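Local coordinates for diaminopimelate decarboxylase (Methanocaldococcus jannaschii, PDB 1TWI), which catalyses the pyridoxal 5'-phosphate-dependent decarboxylation of meso-diaminopimelate to L-lysine, the last step of lysine biosynthesis by the diaminopimelate pathway, at the interface of chains A and B. Numbering follows the deposited sequence. Chains: chain A/B, Diaminopimelate decarboxylase.

Contact 1: the interface of chains A and B. Residues chain A 428-430, 433-434; chain B 74-75, 78, 82.
B:Arg78, on helix 74-83 of chain B, reaches to the C-terminal tail of chain A and meets it with CB, CD and the NE and NH2 side of its guanidinium. CB lies near the carbonyl oxygen of A:Leu433, at the van der Waals fringe. CD then passes the forked end of A:Val429, whose two methyl groups both touch it, CG2 at 3.7 Å from CD; the two side chains cross at about a right angle. Beyond CD the chain bends (chi3 74°), which turns the guanidinium toward the last two residues of chain A. NE donates a nearly straight hydrogen bond to the carbonyl O of A:Leu433, 2.9 Å away and lying in the guanidinium plane. NH2 goes further, to OXT of the terminal carboxylate of A:Leu434 at 2.6 Å, a more bent bond whose acceptor is tilted 34° from that plane. The guanidinium thus spans a backbone carbonyl and the chain end, and opposite charges probably strengthen the second bond.

One turn along the helix, B:Lys82 approaches the same two residues. Its CE packs 3.6 Å from CA of A:Leu433, and a bend at the last torsion (chi4 26°) brings NZ near the O atoms of A:Leu433 and A:Leu434, both by weak hydrogen bonds.

Toward the start of the helix the contact becomes mostly apolar. CG2 of A:Val429 also rests on CG and CD2 of B:Leu74, while CD of A:Pro430 sits 3.7 Å from CB of B:Ala75. A:Leu433 points CD1 at the backbone O of B:Ala75, a methyl-to-oxygen contact. By laying its extreme C terminus against the side of helix 74-83 in the partner, each subunit of the homodimer fastens its tail to the other, and the patch is repeated by two-fold symmetry.

Contact 2: the interface of chains A and B. Residues chain A 317, 319, 354-357, 359, 362-363; chain B 113, 179.
The ammonium group of B:Lys179 enters a ring of acceptors on chain A, formed by the loop that follows strand 348-354. NZ donates to the backbone O atoms of A:Gly355, A:Leu357 and A:Asp362, that of A:Gly355 at 2.7 Å. It also forms a salt bridge with the carboxylate OD2 of A:Asp362 at 2.9 Å. It lies in the carbonyl plane of A:Leu357 but stands above that of A:Gly355, 54° out of it. From the opposite face of the A:Gly355 carbonyl comes ND2 of B:Asn113, 2.9 Å from O, in a nearly straight bond (170° at H), so two donors of chain B grip one oxygen.

The lysine gets there fully stretched beyond CG, after a first torsion (chi1 63°) that tucks CG between the backbone N and carbonyl carbon. Its base lies on the indole of A:Trp317, with CB over the six-membered ring 3.6 Å from the centroid and CA over the five-membered ring. Midway, CD presses tightly on CB of A:Ala354. The amide of B:Asn113 makes a further, weak approach to SD of A:Met319.

In the second shell, the backbone N of A:Leu357 donates to OD2 of A:Asp362, which probably helps fix the carboxylate. A water joins O of A:Gly356 to OD1 of B:Asn113, 2.7 Å from the latter, and to its backbone N. Between the gripped A:Leu357 and A:Asp362 lie A:Cys358, the predicted proton donor, and A:Glu359, which lines the pocket of the product L-lysine and probably binds substrate; the partner subunit therefore probably helps hold this part of the active site in shape.

Contact 1: the interface of chains A and B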
loop_
_atom_site.group_PDB
_atom_site.type_symbol
_atom_site.label_atom_id
_atom_site.label_comp_id
_atom_site.label_asym_id
_atom_site.label_seq_id
_atom_site.Cartn_x
_atom_site.Cartn_y
_atom_site.Cartn_z
ATOM N N ILE A 428 4.425 -20.078 8.029
ATOM C CA ILE A 428 4.822 -21.385 8.592
ATOM C C ILE A 428 4.560 -21.400 10.097
ATOM O O ILE A 428 5.107 -20.587 10.829
ATOM C CB ILE A 428 6.323 -21.638 8.399
ATOM C CG1 ILE A 428 6.644 -21.702 6.888
ATOM C CG2 ILE A 428 6.732 -22.946 9.102
ATOM C CD1 ILE A 428 7.094 -20.379 6.370
ATOM N N VAL A 429 3.740 -22.334 10.545
ATOM C CA VAL A 429 3.408 -22.472 11.970
ATOM C C VAL A 429 4.470 -23.313 12.679
ATOM O O VAL A 429 4.755 -24.435 12.249
ATOM C CB VAL A 429 2.056 -23.164 12.130
ATOM C CG1 VAL A 429 1.727 -23.320 13.667
ATOM C CG2 VAL A 429 0.960 -22.356 11.367
ATOM N N PRO A 430 5.055 -22.794 13.767
ATOM C CA PRO A 430 6.101 -23.512 14.539
ATOM C C PRO A 430 5.448 -24.670 15.236
ATOM O O PRO A 430 4.257 -24.631 15.507
ATOM C CB PRO A 430 6.608 -22.477 15.562
ATOM C CG PRO A 430 5.980 -21.172 15.122
ATOM C CD PRO A 430 4.719 -21.496 14.402
ATOM N N LEU A 433 2.955 -24.324 18.115
ATOM C CA LEU A 433 1.718 -23.616 17.783
ATOM C C LEU A 433 0.807 -24.477 16.872
ATOM O O LEU A 433 -0.250 -24.027 16.454
ATOM C CB LEU A 433 2.022 -22.256 17.077
ATOM C CG LEU A 433 2.788 -21.219 17.929
ATOM C CD1 LEU A 433 2.900 -19.866 17.206
ATOM C CD2 LEU A 433 2.054 -21.004 19.283
ATOM N N LEU A 434 1.214 -25.708 16.569
ATOM C CA LEU A 434 0.369 -26.585 15.722
ATOM C C LEU A 434 -0.811 -27.083 16.525
ATOM O O LEU A 434 -0.644 -27.168 17.757
ATOM C CB LEU A 434 1.150 -27.812 15.262
ATOM C CG LEU A 434 2.102 -27.447 14.133
ATOM C CD1 LEU A 434 3.052 -28.573 13.876
ATOM C CD2 LEU A 434 1.261 -27.113 12.894
ATOM O OXT LEU A 434 -1.861 -27.429 15.913
ATOM N N LEU B 74 -0.364 -16.661 9.847
ATOM C CA LEU B 74 -0.896 -17.896 10.437
ATOM C C LEU B 74 -0.315 -18.323 11.812
ATOM O O LEU B 74 -1.027 -18.891 12.654
ATOM C CB LEU B 74 -0.798 -19.021 9.374
ATOM C CG LEU B 74 -1.565 -20.309 9.644
ATOM C CD1 LEU B 74 -3.052 -19.963 9.742
ATOM C CD2 LEU B 74 -1.294 -21.328 8.508
ATOM N N ALA B 75 0.968 -18.061 12.055
ATOM C CA ALA B 75 1.571 -18.414 13.338
ATOM C C ALA B 75 1.026 -17.451 14.398
ATOM O O ALA B 75 0.711 -17.856 15.521
ATOM C CB ALA B 75 3.144 -18.285 13.288
ATOM N N ARG B 78 -2.518 -18.394 15.081
ATOM C CA ARG B 78 -2.682 -19.636 15.881
ATOM C C ARG B 78 -2.243 -19.353 17.332
ATOM O O ARG B 78 -2.797 -19.946 18.256
ATOM C CB ARG B 78 -1.875 -20.819 15.289
ATOM C CG ARG B 78 -2.617 -21.393 14.046
ATOM C CD ARG B 78 -1.992 -22.646 13.499
ATOM N NE ARG B 78 -2.274 -23.776 14.385
ATOM C CZ ARG B 78 -3.358 -24.546 14.296
ATOM N NH1 ARG B 78 -4.296 -24.333 13.361
ATOM N NH2 ARG B 78 -3.498 -25.557 15.145
ATOM N N LYS B 82 -4.564 -20.031 20.570
ATOM C CA LYS B 82 -4.173 -20.867 21.694
ATOM C C LYS B 82 -4.313 -20.091 23.017
ATOM O O LYS B 82 -4.555 -20.695 24.063
ATOM C CB LYS B 82 -2.749 -21.404 21.507
ATOM C CG LYS B 82 -2.704 -22.650 20.581
ATOM C CD LYS B 82 -1.268 -23.105 20.293
ATOM C CE LYS B 82 -1.196 -24.512 19.630
ATOM N NZ LYS B 82 -2.445 -24.838 18.861
#

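Contact 2: the interface of chains A and B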
loop_
_atom_site.group_PDB
_atom_site.type_symbol
_atom_site.label_atom_id
_atom_site.label_comp_id
_atom_site.label_asym_id
_atom_site.label_seq_id
_atom_site.Cartn_x
_atom_site.Cartn_y
_atom_site.Cartn_z
ATOM N N TRP A 317 -24.334 5.377 -0.963
ATOM C CA TRP A 317 -23.123 4.601 -1.192
ATOM C C TRP A 317 -23.407 3.396 -2.055
ATOM O O TRP A 317 -24.430 2.733 -1.896
ATOM C CB TRP A 317 -22.562 4.079 0.116
ATOM C CG TRP A 317 -21.987 5.098 1.018
ATOM C CD1 TRP A 317 -22.601 5.733 2.089
ATOM C CD2 TRP A 317 -20.671 5.630 0.940
ATOM N NE1 TRP A 317 -21.716 6.635 2.649
ATOM C CE2 TRP A 317 -20.536 6.583 1.955
ATOM C CE3 TRP A 317 -19.585 5.386 0.099
ATOM C CZ2 TRP A 317 -19.353 7.293 2.144
ATOM C CZ3 TRP A 317 -18.428 6.081 0.287
ATOM C CH2 TRP A 317 -18.315 7.018 1.292
ATOM N N MET A 319 -21.430 -0.091 -3.026
ATOM C CA MET A 319 -20.300 -0.898 -2.559
ATOM C C MET A 319 -19.897 -1.907 -3.613
ATOM O O MET A 319 -20.711 -2.719 -4.031
ATOM C CB MET A 319 -20.673 -1.674 -1.282
ATOM C CG MET A 319 -21.482 -0.862 -0.222
ATOM S SD MET A 319 -20.566 0.566 0.356
ATOM C CE MET A 319 -21.476 0.932 1.958
ATOM N N ALA A 354 -17.461 2.838 -2.871
ATOM C CA ALA A 354 -16.469 2.289 -1.922
ATOM C C ALA A 354 -16.197 0.802 -2.095
ATOM O O ALA A 354 -17.059 0.056 -2.574
ATOM C CB ALA A 354 -16.981 2.504 -0.478
ATOM N N GLY A 355 -15.011 0.376 -1.635
ATOM C CA GLY A 355 -14.674 -1.034 -1.650
ATOM C C GLY A 355 -15.131 -1.573 -0.291
ATOM O O GLY A 355 -15.740 -0.842 0.494
ATOM N N GLY A 356 -14.848 -2.840 0.003
ATOM C CA GLY A 356 -15.285 -3.394 1.277
ATOM C C GLY A 356 -14.260 -3.492 2.421
ATOM O O GLY A 356 -14.501 -4.214 3.407
ATOM N N LEU A 357 -13.142 -2.777 2.329
ATOM C CA LEU A 357 -12.151 -2.889 3.393
ATOM C C LEU A 357 -12.527 -1.980 4.561
ATOM O O LEU A 357 -13.242 -0.969 4.371
ATOM C CB LEU A 357 -10.729 -2.546 2.870
ATOM C CG LEU A 357 -10.095 -3.654 1.977
ATOM C CD1 LEU A 357 -10.642 -3.556 0.509
ATOM C CD2 LEU A 357 -8.531 -3.443 1.943
ATOM N N GLU A 359 -10.976 0.220 6.100
ATOM C CA GLU A 359 -10.338 1.523 6.037
ATOM C C GLU A 359 -11.314 2.603 5.558
ATOM O O GLU A 359 -11.961 2.457 4.521
ATOM C CB GLU A 359 -9.133 1.414 5.068
ATOM C CG GLU A 359 -7.812 2.005 5.490
ATOM C CD GLU A 359 -7.592 1.896 6.945
ATOM O OE1 GLU A 359 -7.935 2.866 7.629
ATOM O OE2 GLU A 359 -7.111 0.852 7.423
ATOM N N ASP A 362 -10.925 3.689 2.140
ATOM C CA ASP A 362 -11.184 2.764 1.030
ATOM C C ASP A 362 -12.489 3.214 0.309
ATOM O O ASP A 362 -13.549 2.588 0.403
ATOM C CB ASP A 362 -11.293 1.291 1.528
ATOM C CG ASP A 362 -11.788 0.341 0.424
ATOM O OD1 ASP A 362 -11.302 0.437 -0.728
ATOM O OD2 ASP A 362 -12.666 -0.487 0.691
ATOM N N VAL A 363 -12.356 4.301 -0.437
ATOM C CA VAL A 363 -13.437 4.922 -1.181
ATOM C C VAL A 363 -12.802 5.297 -2.532
ATOM O O VAL A 363 -11.754 5.973 -2.572
ATOM C CB VAL A 363 -13.902 6.218 -0.434
ATOM C CG1 VAL A 363 -14.864 7.045 -1.311
ATOM C CG2 VAL A 363 -14.588 5.832 0.907
ATOM N N ASN B 113 -18.426 -3.607 5.178
ATOM C CA ASN B 113 -19.525 -2.914 4.495
ATOM C C ASN B 113 -19.816 -3.482 3.096
ATOM O O ASN B 113 -20.703 -2.979 2.394
ATOM C CB ASN B 113 -19.171 -1.438 4.328
ATOM C CG ASN B 113 -17.933 -1.254 3.460
ATOM O OD1 ASN B 113 -16.825 -1.523 3.906
ATOM N ND2 ASN B 113 -18.123 -0.834 2.205
ATOM N N LYS B 179 -18.513 5.465 5.252
ATOM C CA LYS B 179 -19.345 4.460 4.616
ATOM C C LYS B 179 -19.961 3.366 5.516
ATOM O O LYS B 179 -20.811 2.588 5.073
ATOM C CB LYS B 179 -18.496 3.803 3.510
ATOM C CG LYS B 179 -17.214 3.046 4.050
ATOM C CD LYS B 179 -16.483 2.289 2.923
ATOM C CE LYS B 179 -15.229 1.542 3.483
ATOM N NZ LYS B 179 -14.612 0.594 2.483
HETATM O O HOH W 1 -15.396 -2.943 5.737
#

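The centres of contact 1 and contact 2 lie about 31 Å apart on the same homodimer interface and have no residue in common. In both, chain B supplies basic side chains from its pyridoxal-binding domain, while chain A offers mainly backbone oxygens and a carboxylate. Their distance from the active site differs: contact 2 is centred about 7 Å from A:Cys358, contact 1 about 23 Å. Contact 1 thus probably serves chiefly assembly, whereas contact 2 may couple assembly to the catalytic loop. With their symmetry-related twins, both contacts occur twice in the dimer, each subunit acting as both donor and acceptor.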